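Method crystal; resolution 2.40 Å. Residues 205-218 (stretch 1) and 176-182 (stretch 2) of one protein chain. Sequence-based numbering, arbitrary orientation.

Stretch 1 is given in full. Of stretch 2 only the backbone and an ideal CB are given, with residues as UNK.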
# COMPACT_ATOMS: atom_id res chain seq x y z
N ASN A 205 35.10 0.75 6.44
CA ASN A 205 35.15 1.24 5.06
C ASN A 205 35.55 2.70 4.91
O ASN A 205 35.67 3.19 3.81
CB ASN A 205 33.81 1.05 4.36
CG ASN A 205 33.33 -0.37 4.41
OD1 ASN A 205 34.04 -1.29 3.98
ND2 ASN A 205 32.12 -0.58 4.92
N ILE A 206 35.76 3.40 6.01
CA ILE A 206 36.12 4.81 5.94
C ILE A 206 37.60 5.08 5.67
O ILE A 206 37.94 6.06 5.00
CB ILE A 206 35.69 5.53 7.22
CG1 ILE A 206 34.17 5.45 7.35
CG2 ILE A 206 36.12 6.99 7.19
CD1 ILE A 206 33.43 5.85 6.08
N ASP A 207 38.48 4.23 6.19
CA ASP A 207 39.92 4.39 5.98
C ASP A 207 40.27 4.68 4.53
O ASP A 207 41.16 5.48 4.25
CB ASP A 207 40.69 3.14 6.39
CG ASP A 207 40.67 2.91 7.87
OD1 ASP A 207 40.34 3.86 8.60
OD2 ASP A 207 41.00 1.79 8.29
N GLY A 208 39.59 4.01 3.62
CA GLY A 208 39.90 4.19 2.22
C GLY A 208 39.49 5.53 1.65
O GLY A 208 40.01 5.94 0.61
N PHE A 209 38.59 6.23 2.33
CA PHE A 209 38.10 7.51 1.83
C PHE A 209 38.81 8.76 2.33
O PHE A 209 38.53 9.86 1.86
CB PHE A 209 36.60 7.63 2.12
CG PHE A 209 35.81 6.40 1.73
CD1 PHE A 209 36.25 5.57 0.70
CD2 PHE A 209 34.62 6.09 2.39
CE1 PHE A 209 35.51 4.45 0.31
CE2 PHE A 209 33.86 4.97 2.02
CZ PHE A 209 34.31 4.15 0.98
N ILE A 210 39.74 8.62 3.26
CA ILE A 210 40.48 9.78 3.74
C ILE A 210 41.94 9.43 3.94
O ILE A 210 42.29 8.27 4.14
CB ILE A 210 39.91 10.33 5.07
CG1 ILE A 210 39.98 9.27 6.17
CG2 ILE A 210 38.46 10.75 4.87
CD1 ILE A 210 39.46 9.79 7.49
N SER A 211 42.80 10.44 3.87
CA SER A 211 44.23 10.26 4.03
C SER A 211 44.59 9.82 5.45
O SER A 211 43.75 9.86 6.35
CB SER A 211 44.97 11.57 3.73
OG SER A 211 44.72 12.54 4.74
N GLU A 212 45.83 9.40 5.63
CA GLU A 212 46.27 8.98 6.95
C GLU A 212 46.26 10.20 7.89
O GLU A 212 45.98 10.06 9.08
CB GLU A 212 47.68 8.36 6.87
CG GLU A 212 47.67 6.88 6.50
CD GLU A 212 49.04 6.35 6.11
OE1 GLU A 212 50.03 6.67 6.80
OE2 GLU A 212 49.12 5.59 5.12
N GLU A 213 46.56 11.38 7.35
CA GLU A 213 46.56 12.59 8.16
C GLU A 213 45.16 12.95 8.66
O GLU A 213 44.98 13.29 9.84
CB GLU A 213 47.11 13.77 7.36
CG GLU A 213 48.59 13.69 7.00
CD GLU A 213 48.92 12.50 6.11
OE1 GLU A 213 48.14 12.23 5.16
OE2 GLU A 213 49.96 11.86 6.36
N SER A 214 44.17 12.90 7.77
CA SER A 214 42.81 13.23 8.17
C SER A 214 42.32 12.24 9.22
O SER A 214 41.71 12.63 10.22
CB SER A 214 41.86 13.21 6.96
OG SER A 214 42.04 14.36 6.15
N TYR A 215 42.59 10.96 9.00
CA TYR A 215 42.16 9.94 9.93
C TYR A 215 42.65 10.22 11.35
O TYR A 215 41.93 10.03 12.33
CB TYR A 215 42.63 8.57 9.45
CG TYR A 215 42.04 7.46 10.29
CD1 TYR A 215 40.79 6.93 9.97
CD2 TYR A 215 42.69 7.01 11.44
CE1 TYR A 215 40.20 5.97 10.78
CE2 TYR A 215 42.10 6.04 12.25
CZ TYR A 215 40.86 5.53 11.91
OH TYR A 215 40.27 4.57 12.70
N THR A 216 43.90 10.67 11.45
CA THR A 216 44.49 11.01 12.73
C THR A 216 43.64 12.10 13.42
O THR A 216 43.42 12.07 14.63
CB THR A 216 45.94 11.51 12.50
OG1 THR A 216 46.72 10.44 11.96
CG2 THR A 216 46.58 12.01 13.79
N ILE A 217 43.15 13.06 12.64
CA ILE A 217 42.31 14.11 13.18
C ILE A 217 41.01 13.50 13.71
O ILE A 217 40.55 13.82 14.81
CB ILE A 217 41.99 15.17 12.08
CG1 ILE A 217 43.26 15.95 11.74
CG2 ILE A 217 40.88 16.10 12.55
CD1 ILE A 217 43.09 16.96 10.61
N PHE A 218 40.42 12.62 12.90
CA PHE A 218 39.18 11.93 13.26
C PHE A 218 39.37 11.08 14.52
O PHE A 218 38.50 11.05 15.40
CB PHE A 218 38.74 11.05 12.09
CG PHE A 218 37.84 9.92 12.49
CD1 PHE A 218 36.48 10.13 12.72
CD2 PHE A 218 38.35 8.63 12.66
CE1 PHE A 218 35.65 9.09 13.11
CE2 PHE A 218 37.53 7.58 13.05
CZ PHE A 218 36.18 7.80 13.28
N UNK A 176 33.82 17.89 2.32
CA UNK A 176 35.05 17.15 2.55
C UNK A 176 34.80 15.93 3.46
O UNK A 176 34.14 16.03 4.49
CB UNK A 176 36.11 18.07 3.17
N UNK A 177 35.34 14.77 3.07
CA UNK A 177 35.12 13.57 3.86
C UNK A 177 35.43 13.74 5.35
O UNK A 177 34.63 13.32 6.19
CB UNK A 177 35.97 12.43 3.29
N UNK A 178 36.56 14.35 5.68
CA UNK A 178 36.91 14.56 7.08
C UNK A 178 35.85 15.45 7.74
O UNK A 178 35.51 15.26 8.90
CB UNK A 178 38.30 15.19 7.20
N UNK A 179 35.31 16.42 6.99
CA UNK A 179 34.27 17.29 7.54
C UNK A 179 33.00 16.50 7.80
O UNK A 179 32.29 16.77 8.77
CB UNK A 179 33.98 18.46 6.59
N UNK A 180 32.71 15.54 6.93
CA UNK A 180 31.52 14.70 7.09
C UNK A 180 31.56 14.02 8.45
O UNK A 180 30.58 14.02 9.21
CB UNK A 180 31.43 13.66 5.97
N UNK A 181 32.72 13.45 8.77
CA UNK A 181 32.91 12.75 10.02
C UNK A 181 32.85 13.73 11.20
O UNK A 181 32.20 13.46 12.21
CB UNK A 181 34.24 12.00 10.01
N UNK A 182 33.52 14.87 11.05
CA UNK A 182 33.54 15.88 12.11
C UNK A 182 32.14 16.38 12.45
O UNK A 182 31.78 16.46 13.64
CB UNK A 182 34.42 17.06 11.70

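Position 176 precedes the first helical turn, with phi/psi of -51/134. Its ideal CB has nothing of stretch 1 within 5.5 Å. At this N-cap, serine, threonine, aspartate or asparagine are common. The residue is S176. Its side chain makes no contact with stretch 1.

Position 177 is helical and its CA-to-CB bond points toward stretch 1. The ideal CB lies 3.4 Å from I210 CG2, which is tight, and 3.9 Å from F209 O. A small apolar residue could sit here, but a side chain that carries a donor one atom further out, such as asparagine, could reach the carbonyl. The residue is N177. Its ND2 donates to F209 O at 2.8 Å, with an N-H...acceptor angle of 164°, so the bond is nearly straight. It is the one hydrogen bond between the stretches.

Position 178 points toward the start of helix 212-218. Its ideal CB is 4.0 Å from S214 OG and 5.0 Å from I210 CG2. Beyond these lie I217 and the CB of F218. The groove is mostly apolar, with a hydroxyl at one side. Isoleucine, leucine, valine or methionine would suit; threonine could also be considered. The residue is I178, with chi1 t and chi2 p. CD1 reaches F218 CB at 3.9 Å and I217 CG2 at 4.4 Å. I178 CD1 also lies 3.4 Å from S214 O, a packing contact. I178 has the largest area covered by stretch 1.

Positions 179 and 180 have ideal CB atoms with nothing of stretch 1 within 5.5 Å. Many helix-compatible residues would do, polar or charged ones included. The residues are D179 and K180, and neither touches stretch 1.

Position 181 again faces stretch 1. Its ideal CB is 4.0 Å from F218 CD1, and the side chains of I206 and I210 lie further along. This is an apolar pocket with room for a branched chain. Leucine, isoleucine or methionine would fit. The residue is L181, with chi1 m and chi2 t. CD1 meets I206 CG2 at 3.8 Å, I210 CD1 at 3.9 Å and F218 CD1 at 4.0 Å. One methyl thus joins the segment before the helix to the helix itself.

Position 182 points sideways, with no stretch 1 atom within 5.5 Å of its ideal CB. Small or polar residues are possible. The residue is S182, whose OG donates to I178 O at 2.9 Å.

Stretch 2 176-182: SNIDKLS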
# COMPACT_ATOMS: atom_id res chain seq x y z
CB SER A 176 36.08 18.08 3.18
OG SER A 176 37.02 17.36 3.94
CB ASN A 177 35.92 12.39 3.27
CG ASN A 177 35.30 11.87 1.98
OD1 ASN A 177 34.23 12.31 1.57
ND2 ASN A 177 35.98 10.93 1.33
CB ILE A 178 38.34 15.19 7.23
CG1 ILE A 178 38.74 15.28 8.70
CG2 ILE A 178 38.37 16.57 6.62
CD1 ILE A 178 38.68 13.97 9.45
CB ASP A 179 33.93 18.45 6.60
CG ASP A 179 35.04 19.49 6.53
OD1 ASP A 179 35.57 19.89 7.59
OD2 ASP A 179 35.37 19.91 5.40
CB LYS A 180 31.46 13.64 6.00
CG LYS A 180 30.92 14.11 4.66
CD LYS A 180 30.64 12.89 3.77
CE LYS A 180 31.61 12.75 2.61
NZ LYS A 180 31.23 13.59 1.45
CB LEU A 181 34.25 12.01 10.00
CG LEU A 181 34.37 10.89 8.94
CD1 LEU A 181 35.81 10.46 8.82
CD2 LEU A 181 33.47 9.71 9.32
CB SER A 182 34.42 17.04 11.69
OG SER A 182 35.75 16.60 11.49
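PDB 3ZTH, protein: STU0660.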